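Local coordinates for protein threonine synthase (Brucella melitensis bv. 1, PDB 4F4F) that probably catalyses the pyridoxal-phosphate-dependent conversion of O-phospho-L-homoserine and water to L-threonine and phosphate, the last step of threonine biosynthesis, at residues Val9-Glu14 with Leu324-His329; Val81-Gly86 with Leu124-Asp129; Val131-Gly136 with Arg160-Ile165; Arg337-Gly342 with Gly347-Ser352. All coordinates share one frame; numbering follows the deposited sequence.

Contact 1 of 4, residues Val9-Glu14 with Leu324-His329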
# COMPACT_ATOMS: atom_id res chain seq x y z
N VAL A 9 -12.81 -11.71 -9.76
CA VAL A 9 -12.42 -12.13 -11.10
C VAL A 9 -11.01 -11.58 -11.41
O VAL A 9 -10.59 -10.57 -10.83
CB VAL A 9 -13.44 -11.65 -12.17
CG1 VAL A 9 -14.85 -12.22 -11.84
CG2 VAL A 9 -13.43 -10.13 -12.31
N SER A 10 -10.30 -12.24 -12.32
CA SER A 10 -8.98 -11.78 -12.72
C SER A 10 -9.03 -10.77 -13.84
O SER A 10 -9.81 -10.90 -14.81
CB SER A 10 -8.13 -12.98 -13.20
OG SER A 10 -6.87 -12.56 -13.66
N THR A 11 -8.14 -9.80 -13.76
CA THR A 11 -7.88 -8.93 -14.88
C THR A 11 -7.51 -9.62 -16.21
O THR A 11 -7.59 -8.95 -17.26
CB THR A 11 -6.78 -7.91 -14.54
OG1 THR A 11 -5.57 -8.60 -14.17
CG2 THR A 11 -7.25 -6.92 -13.40
N ARG A 12 -7.08 -10.88 -16.20
CA ARG A 12 -6.69 -11.56 -17.43
C ARG A 12 -7.73 -12.58 -17.89
O ARG A 12 -7.53 -13.31 -18.88
CB ARG A 12 -5.26 -12.14 -17.32
CG ARG A 12 -4.27 -10.97 -17.19
CD ARG A 12 -2.79 -11.34 -17.36
NE ARG A 12 -1.96 -10.27 -16.77
CZ ARG A 12 -0.64 -10.28 -16.74
NH1 ARG A 12 0.03 -11.32 -17.24
NH2 ARG A 12 0.01 -9.27 -16.16
N GLY A 13 -8.85 -12.61 -17.18
CA GLY A 13 -10.07 -13.29 -17.63
C GLY A 13 -10.16 -14.82 -17.66
O GLY A 13 -11.18 -15.34 -18.14
N GLU A 14 -9.14 -15.54 -17.22
CA GLU A 14 -9.15 -17.01 -17.36
C GLU A 14 -8.67 -17.70 -16.10
O GLU A 14 -8.04 -18.75 -16.19
CB GLU A 14 -8.21 -17.44 -18.49
CG GLU A 14 -8.41 -16.64 -19.74
CD GLU A 14 -7.64 -17.18 -20.90
OE1 GLU A 14 -6.39 -17.12 -20.91
OE2 GLU A 14 -8.33 -17.65 -21.79
N LEU A 324 -6.45 -0.81 -12.97
CA LEU A 324 -7.13 0.28 -13.65
C LEU A 324 -7.26 0.02 -15.15
O LEU A 324 -8.30 0.35 -15.76
CB LEU A 324 -6.48 1.64 -13.40
CG LEU A 324 -7.07 2.86 -14.15
CD1 LEU A 324 -8.55 3.07 -13.82
CD2 LEU A 324 -6.27 4.11 -13.85
N LEU A 325 -6.21 -0.53 -15.77
CA LEU A 325 -6.28 -0.87 -17.18
C LEU A 325 -7.52 -1.73 -17.48
O LEU A 325 -8.20 -1.53 -18.48
CB LEU A 325 -5.02 -1.61 -17.64
CG LEU A 325 -3.76 -0.77 -17.79
CD1 LEU A 325 -2.53 -1.63 -18.15
CD2 LEU A 325 -3.95 0.31 -18.85
N PHE A 326 -7.75 -2.74 -16.65
CA PHE A 326 -8.89 -3.66 -16.82
C PHE A 326 -10.19 -2.86 -16.80
O PHE A 326 -11.02 -3.01 -17.70
CB PHE A 326 -8.88 -4.70 -15.69
CG PHE A 326 -9.90 -5.79 -15.79
CD1 PHE A 326 -9.96 -6.62 -16.89
CD2 PHE A 326 -10.79 -6.03 -14.74
CE1 PHE A 326 -10.88 -7.67 -16.95
CE2 PHE A 326 -11.70 -7.07 -14.78
CZ PHE A 326 -11.75 -7.89 -15.89
N GLU A 327 -10.35 -2.00 -15.81
CA GLU A 327 -11.59 -1.22 -15.70
C GLU A 327 -11.76 -0.26 -16.89
O GLU A 327 -12.86 -0.12 -17.45
CB GLU A 327 -11.60 -0.43 -14.37
CG GLU A 327 -11.51 -1.31 -13.13
CD GLU A 327 -12.77 -2.06 -12.84
OE1 GLU A 327 -13.70 -2.10 -13.71
OE2 GLU A 327 -12.81 -2.67 -11.75
N ALA A 328 -10.66 0.38 -17.28
CA ALA A 328 -10.66 1.36 -18.36
C ALA A 328 -11.02 0.74 -19.73
O ALA A 328 -11.59 1.43 -20.59
CB ALA A 328 -9.35 2.10 -18.41
N HIS A 329 -10.71 -0.56 -19.91
CA HIS A 329 -11.01 -1.28 -21.15
C HIS A 329 -12.36 -1.95 -21.08
O HIS A 329 -12.64 -2.87 -21.84
CB HIS A 329 -9.91 -2.32 -21.44
CG HIS A 329 -8.60 -1.70 -21.89
ND1 HIS A 329 -7.76 -1.09 -21.03
CD2 HIS A 329 -8.02 -1.61 -23.15
CE1 HIS A 329 -6.69 -0.62 -21.70
NE2 HIS A 329 -6.86 -0.91 -23.00

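Contact 2 of 4, residues Val81-Gly86 with Leu124-Asp129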
# COMPACT_ATOMS: atom_id res chain seq x y z
N VAL A 81 -11.10 -5.67 13.01
CA VAL A 81 -11.02 -4.26 12.57
C VAL A 81 -10.69 -3.37 13.78
O VAL A 81 -9.79 -2.54 13.73
CB VAL A 81 -12.30 -3.82 11.82
CG1 VAL A 81 -12.24 -2.33 11.51
CG2 VAL A 81 -12.49 -4.60 10.53
N ARG A 82 -11.36 -3.63 14.91
CA ARG A 82 -11.10 -2.87 16.15
C ARG A 82 -9.65 -3.05 16.58
O ARG A 82 -8.99 -2.09 16.94
CB ARG A 82 -12.05 -3.35 17.27
CG ARG A 82 -12.15 -2.51 18.53
CD ARG A 82 -13.51 -2.68 19.29
NE ARG A 82 -14.72 -2.51 18.43
CZ ARG A 82 -15.24 -1.34 17.97
NH1 ARG A 82 -16.31 -1.35 17.17
NH2 ARG A 82 -14.71 -0.15 18.28
N GLU A 83 -9.16 -4.28 16.54
CA GLU A 83 -7.78 -4.57 16.97
C GLU A 83 -6.74 -3.98 16.00
O GLU A 83 -5.75 -3.39 16.44
CB GLU A 83 -7.58 -6.08 17.18
CG GLU A 83 -8.38 -6.55 18.40
CD GLU A 83 -8.28 -8.04 18.70
OE1 GLU A 83 -7.71 -8.78 17.87
OE2 GLU A 83 -8.81 -8.43 19.78
N ALA A 84 -6.99 -4.11 14.70
CA ALA A 84 -6.13 -3.53 13.70
C ALA A 84 -5.89 -2.02 13.93
O ALA A 84 -4.74 -1.54 13.94
CB ALA A 84 -6.70 -3.77 12.28
N TYR A 85 -6.97 -1.28 14.13
CA TYR A 85 -6.84 0.18 14.21
C TYR A 85 -6.56 0.68 15.63
O TYR A 85 -6.16 1.83 15.83
CB TYR A 85 -8.00 0.85 13.43
CG TYR A 85 -7.86 0.40 12.00
CD1 TYR A 85 -6.71 0.73 11.26
CD2 TYR A 85 -8.80 -0.43 11.41
CE1 TYR A 85 -6.51 0.26 9.99
CE2 TYR A 85 -8.61 -0.91 10.11
CZ TYR A 85 -7.48 -0.55 9.41
OH TYR A 85 -7.29 -1.05 8.14
N GLY A 86 -6.72 -0.19 16.60
CA GLY A 86 -6.24 0.05 17.96
C GLY A 86 -4.71 0.17 18.00
O GLY A 86 -4.16 0.74 18.94
N LEU A 124 -5.04 -6.87 7.08
CA LEU A 124 -4.68 -8.04 6.25
C LEU A 124 -4.13 -9.19 7.10
O LEU A 124 -4.52 -10.34 6.93
CB LEU A 124 -3.62 -7.68 5.18
CG LEU A 124 -3.03 -8.86 4.38
CD1 LEU A 124 -4.21 -9.56 3.68
CD2 LEU A 124 -2.02 -8.45 3.32
N ALA A 125 -3.20 -8.90 8.00
CA ALA A 125 -2.58 -9.98 8.79
C ALA A 125 -3.63 -10.68 9.69
O ALA A 125 -3.61 -11.92 9.82
CB ALA A 125 -1.38 -9.48 9.59
N ARG A 126 -4.59 -9.92 10.21
CA ARG A 126 -5.67 -10.46 11.04
C ARG A 126 -6.72 -11.20 10.24
O ARG A 126 -7.20 -12.24 10.67
CB ARG A 126 -6.30 -9.36 11.92
CG ARG A 126 -5.33 -8.83 12.96
CD ARG A 126 -5.82 -7.66 13.79
NE ARG A 126 -4.94 -7.37 14.92
CZ ARG A 126 -3.81 -6.64 14.83
NH1 ARG A 126 -3.42 -6.13 13.67
NH2 ARG A 126 -3.08 -6.41 15.90
N MET A 127 -7.08 -10.68 9.08
CA MET A 127 -8.02 -11.37 8.20
C MET A 127 -7.42 -12.71 7.78
O MET A 127 -8.10 -13.73 7.79
CB MET A 127 -8.35 -10.52 6.95
CG MET A 127 -9.12 -9.26 7.30
SD MET A 127 -9.83 -8.46 5.88
CE MET A 127 -8.39 -7.98 4.90
N MET A 128 -6.14 -12.69 7.40
CA MET A 128 -5.46 -13.90 6.98
C MET A 128 -5.40 -14.90 8.13
O MET A 128 -5.61 -16.08 7.92
CB MET A 128 -4.07 -13.60 6.45
CG MET A 128 -3.36 -14.84 5.91
SD MET A 128 -1.71 -14.50 5.21
CE MET A 128 -2.05 -13.17 4.06
N ASP A 129 -5.12 -14.43 9.34
CA ASP A 129 -5.04 -15.33 10.52
C ASP A 129 -6.39 -16.06 10.73
O ASP A 129 -6.43 -17.25 11.04
CB ASP A 129 -4.69 -14.50 11.74
CG ASP A 129 -3.80 -15.21 12.72
OD1 ASP A 129 -2.85 -15.91 12.32
OD2 ASP A 129 -3.99 -14.99 13.92

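Contact 3 of 4, residues Val131-Gly136 with Arg160-Ile165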
# COMPACT_ATOMS: atom_id res chain seq x y z
N VAL A 131 -8.83 -16.52 8.32
CA VAL A 131 -9.10 -17.45 7.21
C VAL A 131 -8.31 -18.76 7.35
O VAL A 131 -8.86 -19.86 7.14
CB VAL A 131 -8.81 -16.78 5.85
CG1 VAL A 131 -8.79 -17.82 4.75
CG2 VAL A 131 -9.81 -15.64 5.61
N LEU A 132 -7.02 -18.66 7.70
CA LEU A 132 -6.18 -19.82 7.94
C LEU A 132 -6.75 -20.70 9.07
O LEU A 132 -6.89 -21.90 8.89
CB LEU A 132 -4.74 -19.39 8.28
CG LEU A 132 -3.92 -18.73 7.15
CD1 LEU A 132 -2.62 -18.13 7.71
CD2 LEU A 132 -3.58 -19.74 6.04
N ALA A 133 -7.08 -20.11 10.21
CA ALA A 133 -7.68 -20.85 11.33
C ALA A 133 -8.92 -21.60 10.88
O ALA A 133 -9.11 -22.77 11.24
CB ALA A 133 -8.06 -19.93 12.49
N GLN A 134 -9.78 -20.92 10.12
CA GLN A 134 -11.05 -21.53 9.71
C GLN A 134 -10.82 -22.76 8.83
O GLN A 134 -11.68 -23.64 8.80
CB GLN A 134 -11.99 -20.53 9.00
CG GLN A 134 -12.66 -19.53 9.94
CD GLN A 134 -13.56 -20.13 11.04
OE1 GLN A 134 -13.34 -19.94 12.27
NE2 GLN A 134 -14.59 -20.86 10.61
N ARG A 135 -9.67 -22.82 8.15
CA ARG A 135 -9.32 -23.96 7.30
C ARG A 135 -8.33 -24.90 7.92
O ARG A 135 -7.87 -25.81 7.26
CB ARG A 135 -8.66 -23.47 6.01
CG ARG A 135 -9.58 -22.65 5.21
CD ARG A 135 -8.85 -22.12 4.00
NE ARG A 135 -9.80 -21.28 3.31
CZ ARG A 135 -9.76 -21.01 2.02
NH1 ARG A 135 -8.83 -21.57 1.24
NH2 ARG A 135 -10.69 -20.21 1.51
N GLY A 136 -8.00 -24.70 9.19
CA GLY A 136 -7.02 -25.56 9.86
C GLY A 136 -5.65 -25.53 9.23
O GLY A 136 -4.93 -26.55 9.20
N ARG A 160 0.66 -12.96 15.36
CA ARG A 160 -0.50 -13.66 14.84
C ARG A 160 -0.34 -15.16 15.22
O ARG A 160 0.79 -15.64 15.47
CB ARG A 160 -0.68 -13.45 13.32
CG ARG A 160 -0.78 -11.99 12.84
CD ARG A 160 -2.11 -11.31 13.12
NE ARG A 160 -2.35 -11.09 14.55
CZ ARG A 160 -1.88 -10.06 15.25
NH1 ARG A 160 -2.19 -9.97 16.54
NH2 ARG A 160 -1.12 -9.09 14.70
N ASP A 161 -1.45 -15.87 15.28
CA ASP A 161 -1.44 -17.25 15.73
C ASP A 161 -1.01 -18.24 14.62
O ASP A 161 -0.33 -19.21 14.91
CB ASP A 161 -2.82 -17.64 16.28
CG ASP A 161 -3.30 -16.73 17.44
OD1 ASP A 161 -2.45 -16.19 18.20
OD2 ASP A 161 -4.53 -16.58 17.61
N ASN A 162 -1.40 -17.99 13.38
CA ASN A 162 -1.32 -19.00 12.32
C ASN A 162 -0.24 -18.76 11.25
O ASN A 162 -0.20 -19.49 10.24
CB ASN A 162 -2.70 -19.17 11.67
CG ASN A 162 -3.74 -19.62 12.69
OD1 ASN A 162 -4.81 -19.01 12.85
ND2 ASN A 162 -3.41 -20.63 13.42
N THR A 163 0.63 -17.79 11.51
CA THR A 163 1.69 -17.39 10.58
C THR A 163 3.03 -17.23 11.30
O THR A 163 3.07 -17.04 12.52
CB THR A 163 1.37 -16.07 9.84
OG1 THR A 163 1.13 -15.02 10.79
CG2 THR A 163 0.16 -16.25 8.93
N ASP A 164 4.10 -17.46 10.53
CA ASP A 164 5.48 -17.13 10.91
C ASP A 164 5.97 -16.28 9.72
O ASP A 164 5.67 -16.60 8.55
CB ASP A 164 6.34 -18.39 11.08
CG ASP A 164 5.85 -19.27 12.22
OD1 ASP A 164 6.00 -18.87 13.38
OD2 ASP A 164 5.26 -20.35 11.97
N ILE A 165 6.68 -15.22 10.03
CA ILE A 165 7.13 -14.30 9.01
C ILE A 165 8.65 -14.20 8.96
O ILE A 165 9.31 -14.12 10.01
CB ILE A 165 6.44 -12.92 9.17
CG1 ILE A 165 6.84 -11.97 8.02
CG2 ILE A 165 6.77 -12.36 10.53
CD1 ILE A 165 5.94 -10.78 7.74

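Contact 4 of 4, residues Arg337-Gly342 with Gly347-Ser352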
# COMPACT_ATOMS: atom_id res chain seq x y z
N ARG A 337 -4.50 -8.65 -21.56
CA ARG A 337 -3.48 -9.66 -21.82
C ARG A 337 -2.51 -9.12 -22.87
O ARG A 337 -1.30 -9.28 -22.76
CB ARG A 337 -4.12 -10.99 -22.30
CG ARG A 337 -4.70 -11.89 -21.19
CD ARG A 337 -4.99 -13.34 -21.64
NE ARG A 337 -5.91 -13.41 -22.78
CZ ARG A 337 -7.24 -13.46 -22.72
NH1 ARG A 337 -7.88 -13.45 -21.57
NH2 ARG A 337 -7.95 -13.48 -23.84
N GLY A 338 -3.07 -8.49 -23.90
CA GLY A 338 -2.27 -7.99 -25.00
C GLY A 338 -1.28 -6.95 -24.54
O GLY A 338 -0.14 -6.99 -24.92
N LEU A 339 -1.74 -6.01 -23.74
CA LEU A 339 -0.88 -4.93 -23.26
C LEU A 339 0.23 -5.47 -22.37
O LEU A 339 1.38 -5.08 -22.53
CB LEU A 339 -1.70 -3.89 -22.50
CG LEU A 339 -2.75 -3.10 -23.29
CD1 LEU A 339 -3.42 -2.16 -22.29
CD2 LEU A 339 -2.11 -2.36 -24.46
N MET A 340 -0.11 -6.40 -21.47
CA MET A 340 0.86 -6.98 -20.53
C MET A 340 1.90 -7.87 -21.25
O MET A 340 3.09 -7.88 -20.87
CB MET A 340 0.15 -7.75 -19.41
CG MET A 340 -0.80 -6.92 -18.56
SD MET A 340 0.04 -5.53 -17.76
CE MET A 340 -0.51 -4.19 -18.70
N GLN A 341 1.45 -8.57 -22.29
CA GLN A 341 2.30 -9.31 -23.20
C GLN A 341 3.30 -8.34 -23.83
O GLN A 341 4.49 -8.61 -23.89
CB GLN A 341 1.46 -10.06 -24.28
CG GLN A 341 0.75 -11.35 -23.77
CD GLN A 341 -0.51 -11.84 -24.55
OE1 GLN A 341 -0.88 -11.33 -25.62
NE2 GLN A 341 -1.16 -12.88 -24.00
N GLY A 342 2.80 -7.21 -24.31
CA GLY A 342 3.66 -6.15 -24.83
C GLY A 342 4.72 -5.62 -23.86
O GLY A 342 5.89 -5.41 -24.24
N GLY A 347 8.99 -4.03 -23.13
CA GLY A 347 9.21 -2.95 -22.13
C GLY A 347 8.24 -1.78 -22.15
O GLY A 347 8.47 -0.77 -21.50
N GLY A 348 7.16 -1.88 -22.91
CA GLY A 348 6.13 -0.86 -22.92
C GLY A 348 4.93 -1.25 -23.76
O GLY A 348 4.94 -2.28 -24.47
N PHE A 349 3.88 -0.44 -23.68
CA PHE A 349 2.73 -0.57 -24.54
C PHE A 349 2.11 0.78 -24.65
O PHE A 349 2.37 1.67 -23.83
CB PHE A 349 1.69 -1.57 -23.99
CG PHE A 349 1.26 -1.30 -22.58
CD1 PHE A 349 0.29 -0.34 -22.29
CD2 PHE A 349 1.85 -1.99 -21.52
CE1 PHE A 349 -0.09 -0.09 -20.98
CE2 PHE A 349 1.47 -1.73 -20.22
CZ PHE A 349 0.50 -0.77 -19.95
N THR A 350 1.26 0.92 -25.66
CA THR A 350 0.49 2.14 -25.87
C THR A 350 -0.98 1.87 -25.60
O THR A 350 -1.51 0.88 -26.06
CB THR A 350 0.68 2.67 -27.29
OG1 THR A 350 2.00 3.21 -27.35
CG2 THR A 350 -0.33 3.81 -27.59
N ILE A 351 -1.61 2.73 -24.80
CA ILE A 351 -3.03 2.53 -24.48
C ILE A 351 -3.85 3.17 -25.60
O ILE A 351 -3.62 4.33 -25.93
CB ILE A 351 -3.39 3.16 -23.13
CG1 ILE A 351 -2.51 2.59 -22.02
CG2 ILE A 351 -4.87 2.93 -22.78
CD1 ILE A 351 -2.64 3.35 -20.71
N SER A 352 -4.78 2.44 -26.19
CA SER A 352 -5.62 2.98 -27.26
C SER A 352 -6.58 4.07 -26.78
O SER A 352 -6.80 4.26 -25.58
CB SER A 352 -6.41 1.87 -27.93
OG SER A 352 -7.31 1.26 -27.02

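Contact 1 of 4, residues Val9-Glu14 with Leu324-His329
Thr11 and Phe326 bring the two backbones closest, their CA atoms 5.7 Å apart, where the chain leaves strand 8-10 in a type I turn from Ser10 to Gly13 and passes the last turn of helix 321-328. Phe326 carries the helix side of the contact. Its ring extends toward the turn because chi1 (-175°) sets CG opposite the backbone N, and Thr11 CA sits over one face in a CH-pi contact, 3.7 Å from the centroid and 12° off the normal. The methyl CG2 of Thr11 packs beside the root of the ring, 3.6 Å from Phe326 CB, while Val9 CG2 reaches Phe326 CE2 more loosely, at 4.3 Å. Thr11 O lies 3.3 Å from Phe326 CD1; it is buried here without a hydrogen-bonding partner. The hydroxyl of Thr11 is engaged with Glu322, one turn earlier on the same helix, and with Leu34 N. Within the turn, Arg12 N donates to Ser10 OG at 3.1 Å in a nearly straight bond (174°), and that hydroxyl is also bonded to Asp31. Ser10 thus closes an ST turn at the end of strand 8-10, and Thr11 within it joins the small N-terminal two-stranded antiparallel sheet to helix 321-328.

Contact 2 of 4, residues Val81-Gly86 with Leu124-Asp129
Arg126 reaches across from helix 117-134 to lie against the backbone of helix 74-86, and most of the contact is van der Waals packing around this one side chain. Its chain runs extended from CG to NE, with CG anti to the carbonyl carbon (chi1 -67°), which carries the guanidinium over the peptide between Glu83 and Ala84. One face of the flat group rests on that backbone: Arg126 NH1 is 3.8 Å from Ala84 CA, and Glu83 O stands above the centre of the plane. Nearer the Arg126 backbone, Arg126 CD comes within 3.8 Å of Ala84 N and 4.3 Å of Ala84 CB. Glu83 adds its own aliphatic part, CB meeting Arg126 NE at 3.7 Å.

The charges are near but not bonded: Glu83 OE1 is 4.3 Å from Arg126 NE, beyond a salt bridge, and may still attract it. Arg126 NH1 is hydrogen-bonded to Gln122 OE1 of its own helix, and NH2 lies close to the like-charged Arg160 NH2. Helix 74-86 also packs through Val81 against helix 56-64, whereas Ala125 and Met128 of helix 117-134 face helix 148-157, and Leu124 and Met127 meet helix 229-232 and the loop after it.

Contact 3 of 4, residues Val131-Gly136 with Arg160-Ile165
Leu132 and Thr163 form the close-packed, buried part of this contact, Leu132 CD1 meeting Thr163 CG2 at 3.6 Å with the two side chains crossing at about a right angle. The rotation of the threonine (chi1 57°) presents this methyl to the leucine by setting it beside the backbone N, anti to the carbonyl carbon. Leu132 CD1 also lies 3.8 Å from Asn162 O, and Leu132 CB faces Asn162 CB at 4.0 Å. Behind this patch, Ala139 touches both Leu132 and Thr163, and Phe157 of helix 148-157 covers Thr163 further.

Helix 117-134 and strand 163-170 belong to the alpha/beta part of the pyridoxal-phosphate enzyme fold: the helix leads into strand 139-144, which pairs in parallel with strand 163-170 on one side, and helix 148-157 links the two strands in a beta-alpha-beta crossover. The chain leaves helix 117-134 through a Schellman motif with Gly136 at C-prime, Glu137 N bonding to Leu132 O and Gly136 N to Ala133 O, the latter at 3.0 Å.

Toward solvent the packing thins. Ala133 is exposed, and its CB meets the outer part of the Asn162 side chain at the rim of the contact. The backbone N of Asn162 donates to Asp129 OD1, about one turn before Ala133 on the helix.

Contact 4 of 4, residues Arg337-Gly342 with Gly347-Ser352
Helix 333-346 ends at Gly347, a residue with positive phi, and the chain turns back as strand 348-350, the partner of strand 299-301 in a two-stranded antiparallel sheet. The axes of helix and strand come within 7.0 Å at 141°, closer to antiparallel than to perpendicular.

Phe349 fills the angle between them. Its CG lies between the backbone N and the carbonyl carbon (chi1 53°), which brings the ring against Leu339 and Met340. Leu339 CB stands over one face, 4.0 Å from the ring centroid in a CH-pi contact and displaced toward the rim, and Leu339 CD2 reaches Phe349 CD1 at 3.8 Å. The two side chains cross at about a right angle, and Leu339 CD2 goes on to touch Thr350 O; the backbone Leu339 O comes to 3.3 Å from Phe349 CD2. Met340 points away from the strand at its base, but its chain bends at chi2 and chi3 and brings CE back to Phe349 CE2, 3.5 Å away, in an oblique approach. The ring of Tyr300, on strand 299-301, also meets Phe349, and Leu325 of helix 321-328 packs against both Phe349 and Met340.

Nearer the turn the bare backbone of Gly342 comes up to Gly348 and Phe349, the CA atoms of Gly342 and Phe349 5.7 Å apart. Gly342 O lies 3.3 Å from Gly348 O; two acceptors cannot bond, and Gly342 O is bonded instead to Ser346 OG. Cohesion between helix and strand thus comes mainly from packing around the Phe349 ring, with glycine backbones meeting nearer the turn, while backbone bonds tie the strand to strand 299-301.

The contacts form two pairs on different parts of the chain. Contacts 2 and 3, with centres 13 Å apart, share helix 117-134 and are also joined where Asp129 binds Asp161 N; they tie helix 74-86, of the N-terminal family region, and the five-stranded parallel sheet to that helix, which begins at Lys117 of the cofactor pocket. Contacts 1 and 4, also 13 Å apart, adjoin through the consecutive helices 321-328 and 333-346, with Arg12 O bonded to Arg337 NH1, and so fasten the N-terminal strand 8-10 to this later helical region. The pairs lie roughly 28 to 38 Å apart, centre to centre. Contacts 2 and 3 are nested within the long loop closed by contact 1, whereas contact 4 follows it.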